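Local coordinates for TRAP dicarboxylate ABC transporter, substrate-binding protein (Roseobacter denitrificans, PDB 4OVQ) that binds beta-D-glucuronate and probably serves as the periplasmic solute-binding component of a TRAP transport system, at residues D34-T39 with N208-E213; Q195-G200 with T215-V220. All blocks are in the same frame, centred on the assembly; numbering follows the deposited sequence.

Contact 1 (D34-T39 with N208-E213); sequences DGYPNT and NWPSYE. With BDP (beta-D-glucopyranuronic acid), chain C.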
loop_
_atom_site.group_PDB
_atom_site.type_symbol
_atom_site.label_atom_id
_atom_site.label_comp_id
_atom_site.label_asym_id
_atom_site.label_seq_id
_atom_site.Cartn_x
_atom_site.Cartn_y
_atom_site.Cartn_z
ATOM N N ASP A 34 1.728 -3.181 -16.739
ATOM C CA ASP A 34 1.070 -2.311 -17.673
ATOM C C ASP A 34 -0.418 -2.197 -17.410
ATOM O O ASP A 34 -1.097 -3.180 -17.094
ATOM C CB ASP A 34 1.258 -2.787 -19.122
ATOM C CG ASP A 34 2.693 -2.664 -19.616
ATOM O OD1 ASP A 34 3.512 -1.965 -18.986
ATOM O OD2 ASP A 34 2.997 -3.286 -20.665
ATOM N N GLY A 35 -0.928 -0.984 -17.587
ATOM C CA GLY A 35 -2.346 -0.746 -17.469
ATOM C C GLY A 35 -2.884 -0.664 -16.074
ATOM O O GLY A 35 -4.066 -0.316 -15.878
ATOM N N TYR A 36 -2.035 -1.000 -15.078
ATOM C CA TYR A 36 -2.432 -0.895 -13.694
ATOM C C TYR A 36 -2.662 0.574 -13.391
ATOM O O TYR A 36 -1.940 1.429 -13.930
ATOM C CB TYR A 36 -1.331 -1.452 -12.787
ATOM C CG TYR A 36 -1.776 -1.867 -11.416
ATOM C CD1 TYR A 36 -2.368 -3.113 -11.203
ATOM C CD2 TYR A 36 -1.568 -1.035 -10.314
ATOM C CE1 TYR A 36 -2.762 -3.487 -9.927
ATOM C CE2 TYR A 36 -1.946 -1.403 -9.041
ATOM C CZ TYR A 36 -2.544 -2.637 -8.852
ATOM O OH TYR A 36 -2.912 -3.031 -7.597
ATOM N N PRO A 37 -3.672 0.858 -12.586
ATOM C CA PRO A 37 -4.046 2.235 -12.252
ATOM C C PRO A 37 -2.831 3.067 -11.876
ATOM O O PRO A 37 -2.630 4.162 -12.410
ATOM C CB PRO A 37 -4.999 2.061 -11.072
ATOM C CG PRO A 37 -5.716 0.749 -11.417
ATOM C CD PRO A 37 -4.643 -0.113 -12.056
ATOM N N ASN A 38 -1.996 2.546 -10.980
ATOM C CA ASN A 38 -0.813 3.291 -10.557
ATOM C C ASN A 38 0.190 3.564 -11.671
ATOM O O ASN A 38 0.907 4.579 -11.693
ATOM C CB ASN A 38 -0.068 2.514 -9.466
ATOM C CG ASN A 38 -0.891 2.269 -8.245
ATOM O OD1 ASN A 38 -2.085 2.001 -8.312
ATOM N ND2 ASN A 38 -0.241 2.310 -7.092
ATOM N N THR A 39 0.304 2.615 -12.577
ATOM C CA THR A 39 1.207 2.739 -13.666
ATOM C C THR A 39 0.795 3.882 -14.604
ATOM O O THR A 39 1.573 4.777 -14.910
ATOM C CB THR A 39 1.240 1.404 -14.415
ATOM O OG1 THR A 39 1.671 0.371 -13.494
ATOM C CG2 THR A 39 2.167 1.473 -15.540
ATOM N N ASN A 208 -5.249 -6.426 -2.444
ATOM C CA ASN A 208 -6.468 -5.913 -3.077
ATOM C C ASN A 208 -6.795 -6.707 -4.361
ATOM O O ASN A 208 -6.002 -7.517 -4.838
ATOM C CB ASN A 208 -6.290 -4.431 -3.372
ATOM C CG ASN A 208 -5.019 -4.130 -4.155
ATOM O OD1 ASN A 208 -4.705 -4.773 -5.145
ATOM N ND2 ASN A 208 -4.261 -3.118 -3.694
ATOM N N TRP A 209 -7.982 -6.478 -4.932
ATOM C CA TRP A 209 -8.365 -7.207 -6.141
ATOM C C TRP A 209 -7.418 -7.019 -7.313
ATOM O O TRP A 209 -7.046 -7.982 -7.973
ATOM C CB TRP A 209 -9.778 -6.857 -6.621
ATOM C CG TRP A 209 -10.876 -7.366 -5.772
ATOM C CD1 TRP A 209 -11.631 -6.639 -4.912
ATOM C CD2 TRP A 209 -11.379 -8.710 -5.716
ATOM N NE1 TRP A 209 -12.575 -7.436 -4.313
ATOM C CE2 TRP A 209 -12.446 -8.714 -4.793
ATOM C CE3 TRP A 209 -11.025 -9.909 -6.345
ATOM C CZ2 TRP A 209 -13.175 -9.878 -4.489
ATOM C CZ3 TRP A 209 -11.747 -11.065 -6.035
ATOM C CH2 TRP A 209 -12.813 -11.030 -5.117
ATOM N N PRO A 210 -7.023 -5.770 -7.616
ATOM C CA PRO A 210 -6.161 -5.584 -8.786
ATOM C C PRO A 210 -4.774 -6.261 -8.715
ATOM O O PRO A 210 -4.239 -6.710 -9.729
ATOM C CB PRO A 210 -6.056 -4.058 -8.899
ATOM C CG PRO A 210 -7.307 -3.554 -8.242
ATOM C CD PRO A 210 -7.498 -4.488 -7.080
ATOM N N SER A 211 -4.192 -6.324 -7.523
ATOM C CA SER A 211 -2.904 -7.003 -7.348
ATOM C C SER A 211 -3.080 -8.513 -7.436
ATOM O O SER A 211 -2.274 -9.197 -8.036
ATOM C CB SER A 211 -2.285 -6.668 -5.994
ATOM O OG SER A 211 -1.706 -5.375 -5.963
ATOM N N TYR A 212 -4.143 -9.018 -6.829
ATOM C CA TYR A 212 -4.446 -10.452 -6.845
ATOM C C TYR A 212 -4.566 -10.905 -8.291
ATOM O O TYR A 212 -4.058 -11.947 -8.688
ATOM C CB TYR A 212 -5.752 -10.683 -6.115
ATOM C CG TYR A 212 -6.329 -12.083 -6.093
ATOM C CD1 TYR A 212 -5.581 -13.162 -5.626
ATOM C CD2 TYR A 212 -7.663 -12.321 -6.459
ATOM C CE1 TYR A 212 -6.130 -14.420 -5.562
ATOM C CE2 TYR A 212 -8.198 -13.595 -6.417
ATOM C CZ TYR A 212 -7.428 -14.628 -5.967
ATOM O OH TYR A 212 -7.993 -15.875 -5.912
ATOM N N GLU A 213 -5.207 -10.062 -9.094
ATOM C CA GLU A 213 -5.398 -10.371 -10.489
ATOM C C GLU A 213 -4.119 -10.168 -11.315
ATOM O O GLU A 213 -3.666 -11.092 -11.976
ATOM C CB GLU A 213 -6.592 -9.555 -11.006
ATOM C CG GLU A 213 -6.963 -9.807 -12.431
ATOM C CD GLU A 213 -6.360 -8.774 -13.342
ATOM O OE1 GLU A 213 -6.638 -7.561 -13.165
ATOM O OE2 GLU A 213 -5.565 -9.168 -14.198
HETATM C C1 BDP C . 0.144 -3.823 -3.378
HETATM C C2 BDP C . 0.854 -2.494 -3.352
HETATM C C3 BDP C . 2.244 -2.741 -3.746
HETATM C C4 BDP C . 2.887 -3.704 -2.804
HETATM C C5 BDP C . 2.113 -5.000 -2.769
HETATM C C6 BDP C . 2.692 -6.021 -1.777
HETATM O O2 BDP C . 0.196 -1.677 -4.378
HETATM O O3 BDP C . 2.929 -1.448 -3.545
HETATM O O4 BDP C . 4.294 -3.958 -3.224
HETATM O O5 BDP C . 0.749 -4.774 -2.439
HETATM O O6A BDP C . 3.947 -6.078 -1.617
HETATM O O1 BDP C . -1.198 -3.733 -2.997
HETATM O O6B BDP C . 1.848 -6.829 -1.317
HETATM O O HOH W 1 -2.277 -1.580 -5.479
#

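Contact 2 (Q195-G200 with T215-V220); sequences QALKTG and TGHFEV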
loop_
_atom_site.group_PDB
_atom_site.type_symbol
_atom_site.label_atom_id
_atom_site.label_comp_id
_atom_site.label_asym_id
_atom_site.label_seq_id
_atom_site.Cartn_x
_atom_site.Cartn_y
_atom_site.Cartn_z
ATOM N N GLN A 195 5.817 -17.441 -7.389
ATOM C CA GLN A 195 6.550 -18.695 -7.313
ATOM C C GLN A 195 6.312 -19.392 -5.970
ATOM O O GLN A 195 6.166 -20.608 -5.923
ATOM C CB GLN A 195 8.040 -18.423 -7.570
ATOM C CG GLN A 195 8.947 -19.638 -7.428
ATOM C CD GLN A 195 8.770 -20.617 -8.550
ATOM O OE1 GLN A 195 8.075 -20.345 -9.516
ATOM N NE2 GLN A 195 9.389 -21.781 -8.418
ATOM N N ALA A 196 6.291 -18.631 -4.885
ATOM C CA ALA A 196 6.159 -19.210 -3.569
ATOM C C ALA A 196 4.810 -19.883 -3.413
ATOM O O ALA A 196 4.724 -20.922 -2.774
ATOM C CB ALA A 196 6.376 -18.150 -2.478
ATOM N N LEU A 197 3.748 -19.285 -3.952
ATOM C CA LEU A 197 2.427 -19.899 -3.924
ATOM C C LEU A 197 2.389 -21.143 -4.809
ATOM O O LEU A 197 1.794 -22.164 -4.431
ATOM C CB LEU A 197 1.386 -18.900 -4.407
ATOM C CG LEU A 197 1.043 -17.729 -3.497
ATOM C CD1 LEU A 197 0.204 -16.676 -4.249
ATOM C CD2 LEU A 197 0.298 -18.271 -2.277
ATOM N N LYS A 198 3.011 -21.041 -5.991
ATOM C CA LYS A 198 3.113 -22.142 -6.946
ATOM C C LYS A 198 3.729 -23.394 -6.324
ATOM O O LYS A 198 3.196 -24.508 -6.468
ATOM C CB LYS A 198 3.935 -21.697 -8.159
ATOM C CG LYS A 198 3.999 -22.725 -9.261
ATOM C CD LYS A 198 4.916 -22.277 -10.389
ATOM C CE LYS A 198 4.795 -23.174 -11.612
ATOM N NZ LYS A 198 3.504 -22.948 -12.307
ATOM N N THR A 199 4.852 -23.225 -5.634
ATOM C CA THR A 199 5.597 -24.351 -5.073
ATOM C C THR A 199 5.175 -24.741 -3.648
ATOM O O THR A 199 5.602 -25.759 -3.124
ATOM C CB THR A 199 7.074 -24.024 -5.009
ATOM O OG1 THR A 199 7.276 -22.906 -4.124
ATOM C CG2 THR A 199 7.598 -23.700 -6.379
ATOM N N GLY A 200 4.295 -23.954 -3.033
ATOM C CA GLY A 200 3.843 -24.275 -1.688
ATOM C C GLY A 200 4.756 -23.805 -0.565
ATOM O O GLY A 200 4.561 -24.219 0.605
ATOM N N THR A 215 -0.813 -9.982 -10.829
ATOM C CA THR A 215 0.408 -10.732 -10.549
ATOM C C THR A 215 0.266 -12.204 -10.922
ATOM O O THR A 215 1.251 -12.951 -10.896
ATOM C CB THR A 215 0.694 -10.733 -9.040
ATOM O OG1 THR A 215 -0.469 -11.265 -8.372
ATOM C CG2 THR A 215 1.066 -9.315 -8.536
ATOM N N GLY A 216 -0.973 -12.592 -11.185
ATOM C CA GLY A 216 -1.291 -13.982 -11.473
ATOM C C GLY A 216 -1.564 -14.811 -10.227
ATOM O O GLY A 216 -1.820 -16.016 -10.320
ATOM N N HIS A 217 -1.546 -14.180 -9.055
ATOM C CA HIS A 217 -1.699 -14.957 -7.837
ATOM C C HIS A 217 -3.009 -15.748 -7.852
ATOM O O HIS A 217 -3.082 -16.862 -7.328
ATOM C CB HIS A 217 -1.668 -14.072 -6.579
ATOM C CG HIS A 217 -0.349 -13.421 -6.318
ATOM N ND1 HIS A 217 -0.184 -12.441 -5.368
ATOM C CD2 HIS A 217 0.862 -13.590 -6.899
ATOM C CE1 HIS A 217 1.070 -12.024 -5.384
ATOM N NE2 HIS A 217 1.727 -12.702 -6.309
ATOM N N PHE A 218 -4.042 -15.206 -8.480
ATOM C CA PHE A 218 -5.335 -15.873 -8.468
ATOM C C PHE A 218 -5.257 -17.247 -9.146
ATOM O O PHE A 218 -6.049 -18.115 -8.817
ATOM C CB PHE A 218 -6.402 -14.981 -9.106
ATOM C CG PHE A 218 -6.337 -14.918 -10.598
ATOM C CD1 PHE A 218 -5.480 -14.056 -11.245
ATOM C CD2 PHE A 218 -7.162 -15.723 -11.362
ATOM C CE1 PHE A 218 -5.448 -13.996 -12.638
ATOM C CE2 PHE A 218 -7.132 -15.674 -12.720
ATOM C CZ PHE A 218 -6.290 -14.831 -13.374
ATOM N N GLU A 219 -4.320 -17.434 -10.080
ATOM C CA GLU A 219 -4.165 -18.726 -10.789
ATOM C C GLU A 219 -3.570 -19.813 -9.912
ATOM O O GLU A 219 -3.710 -21.003 -10.194
ATOM C CB GLU A 219 -3.255 -18.585 -12.017
ATOM C CG GLU A 219 -3.799 -17.705 -13.141
ATOM C CD GLU A 219 -4.919 -18.378 -13.925
ATOM O OE1 GLU A 219 -5.309 -19.505 -13.539
ATOM O OE2 GLU A 219 -5.402 -17.791 -14.921
ATOM N N VAL A 220 -2.887 -19.392 -8.857
ATOM C CA VAL A 220 -2.180 -20.307 -7.967
ATOM C C VAL A 220 -2.681 -20.245 -6.522
ATOM O O VAL A 220 -2.118 -20.909 -5.661
ATOM C CB VAL A 220 -0.644 -20.071 -7.995
ATOM C CG1 VAL A 220 -0.057 -20.472 -9.341
ATOM C CG2 VAL A 220 -0.275 -18.613 -7.694
#

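Contact 1 (D34-T39 with N208-E213)
The Tyr36 ring overlaps Pro210, whose CB lies 3.5 Å from Tyr36 CE1, the two side chains crossing at about a right angle. With CG anti to the backbone N (chi1 -159°), the ring of Tyr36 reaches past the proline, and the backbone N of Ser211 lies at its edge, near its plane. Pro37 CD sits 3.4 Å above one face of the ring, and His32 stacks on Tyr36 as well. Tyrosine suits the place because its flat carbon ring packs against Pro210 and Pro37 while its hydroxyl enters a polar cluster beside the bound glucuronate. Tyr36 OH is 3.1 Å from Ser211 OG, probably a hydrogen bond, although Asn208 OD1 also competes for the serine proton. A water 2.6 Å from Tyr36 OH passes the link on to O2 of the glucuronate. The same water accepts from Asn208 ND2 at 3.1 Å.

Asn208 and Ser211 both line the glucuronate pocket, and Asn208 is one of its binding residues. It is also the N-cap of helix 209-214: its OD1 takes the N-H of Ser211 at 2.9 Å, nearly along the C=O axis (C=O...N 175°). That bond and the one from ND2 to the carbonyl of Ala143 hold the amide's rotation, leaving ND2 3.2 Å from BDP O1. Replaced by an alanine, this residue would probably leave Ser211 N without its capping acceptor and both the Ala143 carbonyl and the water without a donor. Pro210 suits the first helical turn, where its missing N-H costs no helical bond. Tyr36 stands at the N-cap position of helix 37-52, which follows strand 25-29 of one sheet, whereas helix 209-214 follows strand 204-207 of another; the long helix 248-282 runs against both segments, its Arg272 touching Pro37 and its Trp269 touching Pro210.

Contact 2 (Q195-G200 with T215-V220)
Leu197 carries this contact with both ends of its side chain. Its CB meets Val220 CG2 at 3.7 Å, and its CD1 lies over one face of the His217 ring, 4.3 Å from the ring centroid and 27° off the normal, a CH-pi contact. The methyl is displaced toward His217 CG, its nearest ring atom at 3.9 Å. Val220 CG2 sits between its own backbone N and carbonyl carbon, which brings it against the leucine, while Val220 CG1 approaches Lys198 CB at 4.3 Å. A beta-branched valine thus offers a methyl to each of two successive helix residues. In this way the C-terminal part of helix 193-199 packs against the short helix 217-220, and Tyr194 of the first helix also touches both His217 and Val220.

The second shell holds the imidazole in place. Thr215 OG1 lies 2.9 Å above the ring centre on the face opposite the leucine. The same OG1 accepts from His217 N at 3.2 Å, forming an ST turn, and is also hydrogen-bonded to Ser211 O. Gly216, with its positive phi, makes the turn just before the histidine. Tyr149 OH pairs with His217 ND1, fixing the ring's rotation.

No hydrogen bond joins the two segments: the contact relies on dispersion and a methyl-ring interaction, with Leu197 CD1 over the imidazole near CG and CD2 while ND1 is satisfied by Tyr149.

From the N terminus the chain meets segment 34-39, then 195-200, 208-213 and finally 215-220, so the two contacts cross. Contact 1 closes a long loop of 168 residues, bringing the start of helix 37-52 to the start of helix 209-214 beside the sugar. Contact 2 closes a short one of 14, folding helix 217-220 back on helix 193-199 after strand 204-207 and helix 209-214. The two meet where helix 209-214 gives way to helix 217-220: Tyr212 O lies 3.3 Å from Phe218 N, a probable hydrogen bond. This local cluster is thereby tied to the region after strand 25-29, beside the ligand site.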